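Local coordinates for haloacid dehalogenase domain protein hydrolase (Planctomyces limnophilus, PDB 4OVY) that is probably a phosphatase-like hydrolase of the haloacid dehalogenase superfamily and binds a calcium ion, at residues L255-D261 / W289-Q295. Residues are numbered along the deposited sequence; the frame is centred on the assembly and turned at random.
Sequences LIVHHTD and WIVIDMQ. With EDO (1,2-ethanediol), chain G.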
loop_
_atom_site.group_PDB
_atom_site.type_symbol
_atom_site.label_atom_id
_atom_site.label_comp_id
_atom_site.label_asym_id
_atom_site.label_seq_id
_atom_site.Cartn_x
_atom_site.Cartn_y
_atom_site.Cartn_z
ATOM N N LEU A 255 -17.457 -13.575 -4.480
ATOM C CA LEU A 255 -17.769 -14.322 -5.689
ATOM C C LEU A 255 -16.580 -15.123 -6.180
ATOM O O LEU A 255 -15.423 -14.757 -5.951
ATOM C CB LEU A 255 -18.264 -13.389 -6.798
ATOM C CG LEU A 255 -19.563 -12.648 -6.443
ATOM C CD1 LEU A 255 -19.275 -11.172 -6.234
ATOM C CD2 LEU A 255 -20.620 -12.822 -7.523
ATOM N N ILE A 256 -16.893 -16.213 -6.868
ATOM C CA ILE A 256 -15.898 -17.102 -7.444
ATOM C C ILE A 256 -16.148 -17.247 -8.947
ATOM O O ILE A 256 -17.253 -17.578 -9.372
ATOM C CB ILE A 256 -15.958 -18.497 -6.790
ATOM C CG1 ILE A 256 -15.532 -18.407 -5.323
ATOM C CG2 ILE A 256 -15.082 -19.486 -7.557
ATOM C CD1 ILE A 256 -15.833 -19.657 -4.527
ATOM N N VAL A 257 -15.112 -17.012 -9.740
ATOM C CA VAL A 257 -15.178 -17.240 -11.180
ATOM C C VAL A 257 -14.873 -18.715 -11.449
ATOM O O VAL A 257 -13.740 -19.172 -11.232
ATOM C CB VAL A 257 -14.178 -16.348 -11.951
ATOM C CG1 VAL A 257 -14.268 -16.601 -13.450
ATOM C CG2 VAL A 257 -14.405 -14.878 -11.634
ATOM N N HIS A 258 -15.892 -19.443 -11.909
ATOM C CA HIS A 258 -15.792 -20.862 -12.211
ATOM C C HIS A 258 -15.600 -21.071 -13.709
ATOM O O HIS A 258 -16.454 -20.703 -14.527
ATOM C CB HIS A 258 -17.048 -21.593 -11.710
ATOM C CG HIS A 258 -16.934 -23.089 -11.703
ATOM N ND1 HIS A 258 -18.028 -23.916 -11.548
ATOM C CD2 HIS A 258 -15.863 -23.906 -11.838
ATOM C CE1 HIS A 258 -17.636 -25.177 -11.579
ATOM N NE2 HIS A 258 -16.326 -25.200 -11.756
ATOM N N HIS A 259 -14.471 -21.666 -14.063
ATOM C CA HIS A 259 -14.111 -21.880 -15.463
ATOM C C HIS A 259 -14.748 -23.147 -16.006
ATOM O O HIS A 259 -14.188 -24.243 -15.900
ATOM C CB HIS A 259 -12.598 -21.920 -15.596
ATOM C CG HIS A 259 -11.950 -20.616 -15.268
ATOM N ND1 HIS A 259 -11.476 -19.756 -16.233
ATOM C CD2 HIS A 259 -11.752 -19.996 -14.082
ATOM C CE1 HIS A 259 -10.982 -18.677 -15.654
ATOM N NE2 HIS A 259 -11.140 -18.796 -14.348
ATOM N N THR A 260 -15.927 -22.969 -16.594
ATOM C CA THR A 260 -16.765 -24.061 -17.068
ATOM C C THR A 260 -16.874 -24.112 -18.595
ATOM O O THR A 260 -17.545 -25.000 -19.134
ATOM C CB THR A 260 -18.188 -23.891 -16.514
ATOM O OG1 THR A 260 -18.648 -22.560 -16.794
ATOM C CG2 THR A 260 -18.210 -24.141 -15.004
ATOM N N ASP A 261 -16.218 -23.178 -19.287
ATOM C CA ASP A 261 -16.426 -22.986 -20.721
ATOM C C ASP A 261 -15.192 -23.366 -21.539
ATOM O O ASP A 261 -14.331 -22.526 -21.799
ATOM C CB ASP A 261 -16.812 -21.523 -20.988
ATOM C CG ASP A 261 -17.415 -21.315 -22.363
ATOM O OD1 ASP A 261 -17.158 -22.141 -23.274
ATOM O OD2 ASP A 261 -18.146 -20.316 -22.530
ATOM N N TRP A 289 -20.832 -17.773 -0.770
ATOM C CA TRP A 289 -20.064 -17.330 -1.927
ATOM C C TRP A 289 -20.824 -17.630 -3.217
ATOM O O TRP A 289 -21.281 -18.750 -3.440
ATOM C CB TRP A 289 -18.690 -18.009 -1.957
ATOM C CG TRP A 289 -17.812 -17.673 -0.783
ATOM C CD1 TRP A 289 -17.912 -16.588 0.035
ATOM C CD2 TRP A 289 -16.673 -18.422 -0.313
ATOM N NE1 TRP A 289 -16.924 -16.620 0.992
ATOM C CE2 TRP A 289 -16.149 -17.732 0.797
ATOM C CE3 TRP A 289 -16.066 -19.616 -0.713
ATOM C CZ2 TRP A 289 -15.031 -18.181 1.501
ATOM C CZ3 TRP A 289 -14.954 -20.065 -0.007
ATOM C CH2 TRP A 289 -14.452 -19.351 1.085
ATOM N N ILE A 290 -20.945 -16.627 -4.071
ATOM C CA ILE A 290 -21.730 -16.758 -5.294
ATOM C C ILE A 290 -20.803 -17.152 -6.430
ATOM O O ILE A 290 -19.814 -16.470 -6.709
ATOM C CB ILE A 290 -22.457 -15.448 -5.647
ATOM C CG1 ILE A 290 -23.279 -14.937 -4.449
ATOM C CG2 ILE A 290 -23.335 -15.645 -6.878
ATOM C CD1 ILE A 290 -24.358 -15.879 -3.966
ATOM N N VAL A 291 -21.131 -18.258 -7.081
ATOM C CA VAL A 291 -20.305 -18.805 -8.139
ATOM C C VAL A 291 -20.773 -18.283 -9.498
ATOM O O VAL A 291 -21.946 -18.392 -9.845
ATOM C CB VAL A 291 -20.332 -20.342 -8.121
ATOM C CG1 VAL A 291 -19.469 -20.910 -9.244
ATOM C CG2 VAL A 291 -19.858 -20.849 -6.760
ATOM N N ILE A 292 -19.834 -17.721 -10.250
ATOM C CA ILE A 292 -20.062 -17.294 -11.622
ATOM C C ILE A 292 -19.753 -18.464 -12.562
ATOM O O ILE A 292 -18.611 -18.931 -12.627
ATOM C CB ILE A 292 -19.154 -16.101 -11.973
ATOM C CG1 ILE A 292 -19.420 -14.919 -11.039
ATOM C CG2 ILE A 292 -19.328 -15.687 -13.427
ATOM C CD1 ILE A 292 -18.251 -13.963 -10.926
ATOM N N ASP A 293 -20.776 -18.936 -13.275
ATOM C CA ASP A 293 -20.630 -19.983 -14.293
ATOM C C ASP A 293 -20.297 -19.304 -15.624
ATOM O O ASP A 293 -21.183 -18.751 -16.272
ATOM C CB ASP A 293 -21.944 -20.770 -14.389
ATOM C CG ASP A 293 -21.885 -21.944 -15.361
ATOM O OD1 ASP A 293 -21.127 -21.918 -16.347
ATOM O OD2 ASP A 293 -22.645 -22.905 -15.138
HETATM N N MSE A 294 -19.024 -19.345 -16.030
HETATM C CA MSE A 294 -18.583 -18.610 -17.227
HETATM C C MSE A 294 -19.355 -19.013 -18.478
HETATM O O MSE A 294 -19.754 -18.154 -19.276
HETATM C CB MSE A 294 -17.068 -18.778 -17.442
HETATM C CG MSE A 294 -16.250 -17.978 -16.425
HETATM SE SE MSE A 294 -14.308 -18.084 -16.766
HETATM C CE MSE A 294 -14.443 -17.567 -18.650
ATOM N N GLN A 295 -19.575 -20.311 -18.657
ATOM C CA GLN A 295 -20.286 -20.840 -19.821
ATOM C C GLN A 295 -21.694 -20.265 -19.942
ATOM O O GLN A 295 -22.120 -19.890 -21.028
ATOM C CB GLN A 295 -20.375 -22.369 -19.737
ATOM C CG GLN A 295 -21.053 -23.040 -20.930
ATOM C CD GLN A 295 -21.333 -24.515 -20.701
ATOM O OE1 GLN A 295 -21.665 -24.934 -19.594
ATOM N NE2 GLN A 295 -21.211 -25.311 -21.754
HETATM C C1 EDO G . -23.693 -18.128 -23.262
HETATM O O1 EDO G . -24.526 -18.162 -22.100
HETATM C C2 EDO G . -23.963 -16.863 -24.071
HETATM O O2 EDO G . -24.885 -16.012 -23.381
HETATM O O HOH W 1 -19.309 -27.206 -18.922
#
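Trp-289 meets Ile-256 through an apolar contact, CD1 of Ile-256 lying 3.8 Å from CE3 of the indole; the ring also touches helices 239-246 and 279-287, while its NE1 bonds to Thr-246. Ile-290 then runs beside Leu-255, and its carbonyl O accepts the N-H of Ile-256 at 2.9 Å. On the opposite face of the sheet, Val-291 sets CG1 against CB of His-258. Ile-292 returns to the face of Leu-255 and Val-257, reaching both with CD1; its N-H gives a nearly straight bond to Ile-256 O (2.7 Å, 169°), and its own O receives His-258 N. These beta-branched residues suit an extended backbone and supply apolar branches to both faces. Asp-293 ends the strand and N-caps the following helix, its carboxylate short enough to reach an N-H of the first turn. Its chi1 of -177° puts CG anti to the backbone N, which lets OD1 take both the Arg-296 amide and the Thr-260 hydroxyl. Threonine offers that donor on a short arm, from above the carboxylate plane (OG1 to OD1, 2.6 Å). Replacing Thr-260 with a valine would probably leave the carboxylate held by the helix amide but without its hydroxyl donor, freer to turn. Selenomethionine Met-294 bends at chi3 (52°), its flexible chain bringing SE over one face of the His-259 ring, 3.6 Å from its centroid. Gln-295 packs CA and CB against CB of Asp-261. This is parallel pairing at the edge of a HAD-type Rossmann-like sheet, with His-259, bonded to Gly-45 and Glu-265, near the calcium-binding residue Asn-234.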